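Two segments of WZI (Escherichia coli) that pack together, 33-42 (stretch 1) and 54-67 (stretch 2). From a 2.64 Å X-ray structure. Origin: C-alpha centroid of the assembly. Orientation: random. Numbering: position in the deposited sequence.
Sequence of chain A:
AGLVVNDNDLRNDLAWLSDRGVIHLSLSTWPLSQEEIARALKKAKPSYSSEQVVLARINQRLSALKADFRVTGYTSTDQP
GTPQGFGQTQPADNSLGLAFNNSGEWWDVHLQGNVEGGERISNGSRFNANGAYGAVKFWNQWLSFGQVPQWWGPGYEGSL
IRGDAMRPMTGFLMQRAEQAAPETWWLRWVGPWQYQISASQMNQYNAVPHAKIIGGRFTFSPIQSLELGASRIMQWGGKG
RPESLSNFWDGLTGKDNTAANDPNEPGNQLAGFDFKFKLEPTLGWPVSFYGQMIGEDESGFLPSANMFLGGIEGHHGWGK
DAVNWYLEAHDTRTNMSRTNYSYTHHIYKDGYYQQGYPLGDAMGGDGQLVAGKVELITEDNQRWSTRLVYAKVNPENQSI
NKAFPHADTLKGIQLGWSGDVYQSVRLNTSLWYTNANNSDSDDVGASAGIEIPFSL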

# COMPACT_ATOMS: atom_id res chain seq x y z
N SER A 33 -5.22 2.38 11.96
CA SER A 33 -5.23 2.53 13.42
C SER A 33 -5.41 1.17 14.10
O SER A 33 -6.32 0.44 13.76
CB SER A 33 -6.36 3.46 13.85
OG SER A 33 -6.34 4.66 13.09
N GLN A 34 -4.54 0.84 15.03
CA GLN A 34 -4.60 -0.45 15.72
C GLN A 34 -5.92 -0.55 16.52
O GLN A 34 -6.57 -1.59 16.54
CB GLN A 34 -3.39 -0.64 16.65
CG GLN A 34 -2.97 -2.08 16.85
CD GLN A 34 -2.00 -2.27 18.01
OE1 GLN A 34 -0.94 -1.65 18.07
NE2 GLN A 34 -2.37 -3.15 18.95
N GLU A 35 -6.30 0.56 17.13
CA GLU A 35 -7.51 0.66 17.93
C GLU A 35 -8.74 0.23 17.12
O GLU A 35 -9.72 -0.29 17.69
CB GLU A 35 -7.68 2.09 18.46
CG GLU A 35 -6.62 2.54 19.48
CD GLU A 35 -5.24 2.80 18.88
OE1 GLU A 35 -5.10 2.95 17.64
OE2 GLU A 35 -4.26 2.86 19.66
N GLU A 36 -8.69 0.44 15.81
CA GLU A 36 -9.74 0.02 14.89
C GLU A 36 -9.66 -1.49 14.60
O GLU A 36 -10.69 -2.15 14.42
CB GLU A 36 -9.68 0.84 13.59
CG GLU A 36 -10.56 0.35 12.45
CD GLU A 36 -12.05 0.39 12.77
OE1 GLU A 36 -12.46 1.07 13.73
OE2 GLU A 36 -12.81 -0.27 12.04
N ILE A 37 -8.45 -2.03 14.54
CA ILE A 37 -8.29 -3.48 14.42
C ILE A 37 -8.86 -4.16 15.69
O ILE A 37 -9.58 -5.15 15.60
CB ILE A 37 -6.83 -3.93 14.19
CG1 ILE A 37 -6.16 -3.16 13.03
CG2 ILE A 37 -6.78 -5.41 13.85
CD1 ILE A 37 -4.70 -3.54 12.80
N ALA A 38 -8.54 -3.60 16.86
CA ALA A 38 -8.93 -4.14 18.16
C ALA A 38 -10.46 -4.24 18.30
O ALA A 38 -10.99 -5.24 18.81
CB ALA A 38 -8.36 -3.28 19.27
N ARG A 39 -11.13 -3.19 17.85
CA ARG A 39 -12.58 -3.08 17.93
C ARG A 39 -13.24 -4.16 17.08
O ARG A 39 -14.08 -4.92 17.57
CB ARG A 39 -12.98 -1.68 17.48
CG ARG A 39 -14.47 -1.38 17.43
CD ARG A 39 -14.71 0.01 16.86
NE ARG A 39 -15.73 0.01 15.81
CZ ARG A 39 -15.58 -0.53 14.60
NH1 ARG A 39 -14.45 -1.15 14.25
NH2 ARG A 39 -16.58 -0.47 13.72
N ALA A 40 -12.85 -4.25 15.81
CA ALA A 40 -13.38 -5.29 14.94
C ALA A 40 -13.14 -6.70 15.51
O ALA A 40 -14.00 -7.57 15.39
CB ALA A 40 -12.81 -5.17 13.54
N LEU A 41 -11.99 -6.91 16.14
CA LEU A 41 -11.66 -8.21 16.73
C LEU A 41 -12.59 -8.58 17.90
O LEU A 41 -12.85 -9.76 18.14
CB LEU A 41 -10.20 -8.27 17.21
CG LEU A 41 -9.09 -8.54 16.20
CD1 LEU A 41 -7.76 -8.69 16.93
CD2 LEU A 41 -9.36 -9.78 15.36
N LYS A 42 -13.07 -7.58 18.62
CA LYS A 42 -13.90 -7.83 19.80
C LYS A 42 -15.32 -8.25 19.43
O LYS A 42 -16.03 -8.80 20.27
CB LYS A 42 -13.91 -6.61 20.71
CG LYS A 42 -12.60 -6.45 21.46
CD LYS A 42 -12.43 -5.07 22.08
CE LYS A 42 -11.00 -4.85 22.57
NZ LYS A 42 -10.87 -3.61 23.40
N VAL A 54 -6.74 -18.06 11.84
CA VAL A 54 -6.45 -16.74 11.30
C VAL A 54 -6.60 -15.68 12.38
O VAL A 54 -5.68 -14.90 12.60
CB VAL A 54 -7.31 -16.40 10.06
CG1 VAL A 54 -7.02 -14.98 9.60
CG2 VAL A 54 -7.04 -17.38 8.93
N LEU A 55 -7.74 -15.66 13.07
CA LEU A 55 -7.97 -14.71 14.17
C LEU A 55 -6.80 -14.59 15.15
O LEU A 55 -6.39 -13.48 15.50
CB LEU A 55 -9.23 -15.10 14.98
CG LEU A 55 -10.57 -14.54 14.51
CD1 LEU A 55 -11.66 -14.85 15.53
CD2 LEU A 55 -10.50 -13.04 14.25
N ALA A 56 -6.29 -15.72 15.61
CA ALA A 56 -5.25 -15.72 16.63
C ALA A 56 -3.97 -15.07 16.10
O ALA A 56 -3.18 -14.51 16.86
CB ALA A 56 -4.96 -17.14 17.11
N ARG A 57 -3.81 -15.13 14.78
CA ARG A 57 -2.64 -14.60 14.08
C ARG A 57 -2.60 -13.08 14.12
O ARG A 57 -1.53 -12.50 14.22
CB ARG A 57 -2.60 -15.12 12.64
CG ARG A 57 -1.30 -15.82 12.26
CD ARG A 57 -1.55 -17.09 11.45
NE ARG A 57 -2.28 -16.83 10.21
CZ ARG A 57 -2.74 -17.78 9.39
NH1 ARG A 57 -2.55 -19.07 9.66
NH2 ARG A 57 -3.39 -17.43 8.28
N ILE A 58 -3.76 -12.43 14.07
CA ILE A 58 -3.80 -10.95 14.05
C ILE A 58 -3.00 -10.28 15.16
O ILE A 58 -2.11 -9.48 14.89
CB ILE A 58 -5.24 -10.40 14.08
CG1 ILE A 58 -6.07 -10.94 12.90
CG2 ILE A 58 -5.24 -8.88 14.09
CD1 ILE A 58 -5.40 -10.91 11.54
N ASN A 59 -3.29 -10.61 16.42
CA ASN A 59 -2.54 -10.02 17.54
C ASN A 59 -1.09 -10.50 17.61
O ASN A 59 -0.19 -9.76 18.02
CB ASN A 59 -3.26 -10.28 18.88
CG ASN A 59 -4.37 -9.28 19.14
OD1 ASN A 59 -4.32 -8.13 18.68
ND2 ASN A 59 -5.38 -9.70 19.90
N GLN A 60 -0.86 -11.75 17.22
CA GLN A 60 0.49 -12.28 17.16
C GLN A 60 1.34 -11.42 16.22
O GLN A 60 2.49 -11.09 16.54
CB GLN A 60 0.49 -13.73 16.69
CG GLN A 60 1.87 -14.37 16.78
CD GLN A 60 1.95 -15.75 16.15
OE1 GLN A 60 0.98 -16.27 15.60
NE2 GLN A 60 3.13 -16.36 16.24
N ARG A 61 0.76 -11.04 15.08
CA ARG A 61 1.48 -10.26 14.10
C ARG A 61 1.76 -8.85 14.62
O ARG A 61 2.90 -8.39 14.57
CB ARG A 61 0.72 -10.21 12.77
CG ARG A 61 1.48 -9.58 11.60
CD ARG A 61 2.78 -10.30 11.29
NE ARG A 61 3.53 -9.62 10.23
CZ ARG A 61 4.82 -9.83 9.94
NH1 ARG A 61 5.55 -10.70 10.61
NH2 ARG A 61 5.38 -9.14 8.96
N LEU A 62 0.73 -8.18 15.15
CA LEU A 62 0.89 -6.84 15.71
C LEU A 62 1.92 -6.81 16.85
O LEU A 62 2.57 -5.80 17.07
CB LEU A 62 -0.44 -6.29 16.21
CG LEU A 62 -1.58 -6.10 15.20
CD1 LEU A 62 -2.92 -5.97 15.91
CD2 LEU A 62 -1.31 -4.90 14.31
N SER A 63 2.06 -7.92 17.58
CA SER A 63 3.13 -8.07 18.57
C SER A 63 4.48 -8.15 17.90
O SER A 63 5.45 -7.58 18.38
CB SER A 63 2.94 -9.33 19.41
OG SER A 63 1.93 -9.12 20.38
N ALA A 64 4.55 -8.88 16.79
CA ALA A 64 5.78 -8.98 16.01
C ALA A 64 6.17 -7.60 15.45
O ALA A 64 7.27 -7.11 15.70
CB ALA A 64 5.60 -9.98 14.87
N LEU A 65 5.24 -6.99 14.74
CA LEU A 65 5.46 -5.69 14.12
C LEU A 65 5.90 -4.62 15.11
O LEU A 65 6.84 -3.86 14.84
CB LEU A 65 4.17 -5.23 13.42
CG LEU A 65 3.84 -6.00 12.14
CD1 LEU A 65 2.44 -5.69 11.63
CD2 LEU A 65 4.88 -5.67 11.09
N LYS A 66 5.24 -4.58 16.27
CA LYS A 66 5.49 -3.52 17.24
C LYS A 66 6.35 -3.95 18.43
O LYS A 66 6.38 -3.26 19.45
CB LYS A 66 4.16 -2.94 17.72
CG LYS A 66 3.38 -2.25 16.62
CD LYS A 66 2.31 -1.34 17.18
CE LYS A 66 1.80 -0.37 16.14
NZ LYS A 66 2.68 0.83 16.00
N ALA A 67 7.07 -5.06 18.29
CA ALA A 67 8.03 -5.51 19.31
C ALA A 67 8.98 -4.40 19.74
O ALA A 67 9.36 -3.56 18.93
CB ALA A 67 8.82 -6.70 18.79

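Two helices that run in nearly opposite directions can pack through a limited set of side chains from each, and residues 33-42 and 54-67 of WZI offer a compact example. The helix axes lie 11.5 Å apart at their closest, with 158° between their N-to-C directions. At that separation the backbones do not touch, and the helices meet through their side chains, mostly aliphatic ones.

The middle of the contact is the pair Ile 37 and Ile 58, whose CA atoms are 8.7 Å apart. Both direct their CA-to-CB bonds toward the opposing stretch, and the CG2 methyl of Ile 37 meets the CG2 methyl of Ile 58 at 3.8 Å, an ordinary van der Waals distance. Each isoleucine also belongs to a second pair. The CD1 atom of Ile 37 lies 4.0 Å from CD2 of Leu 62, while CG2 of Ile 58 receives CD1 of Leu 41 at 3.8 Å. The contact thus continues in both directions along the helices, and the antiparallel arrangement dictates the order: as stretch 1 advances from Gln 34 through Ile 37 to Leu 41, the nearest partners on stretch 2 fall back from Leu 62 through Ile 58 to Leu 55. Spacings of three and four residues keep these side chains on one face of each helix.

Leu 41, which has the largest area covered by the other stretch, closes one end. Its CD2 atom comes within 3.6 Å of CD2 of Leu 55. The CA-to-CB bond of Leu 55 points sideways, but the end of its side chain comes nearer. Asn 59 behaves similarly at the exposed margin: its OD1 atom lies 3.9 Å from CD1 of Leu 41, a contact between a polar atom and a methyl group.

At the other end, Gln 34 shows how a polar residue can serve an apolar surface. Its CG atom packs 4.0 Å from CD1 of Leu 62, and its extended chi1 and chi2 (both t) carry the amide onward to Lys 66, the first residue to leave helical geometry. There OE1 of Gln 34 approaches CD of Lys 66 at 3.4 Å, meeting the aliphatic part of the lysine; OE1 and the lysine NZ both find hydrogen bonds elsewhere in the structure. No hydrogen bond crosses between the stretches. The general lesson is that apolar packing can join two helices with no hydrogen bond between them, while polar residues add contacts at the edge.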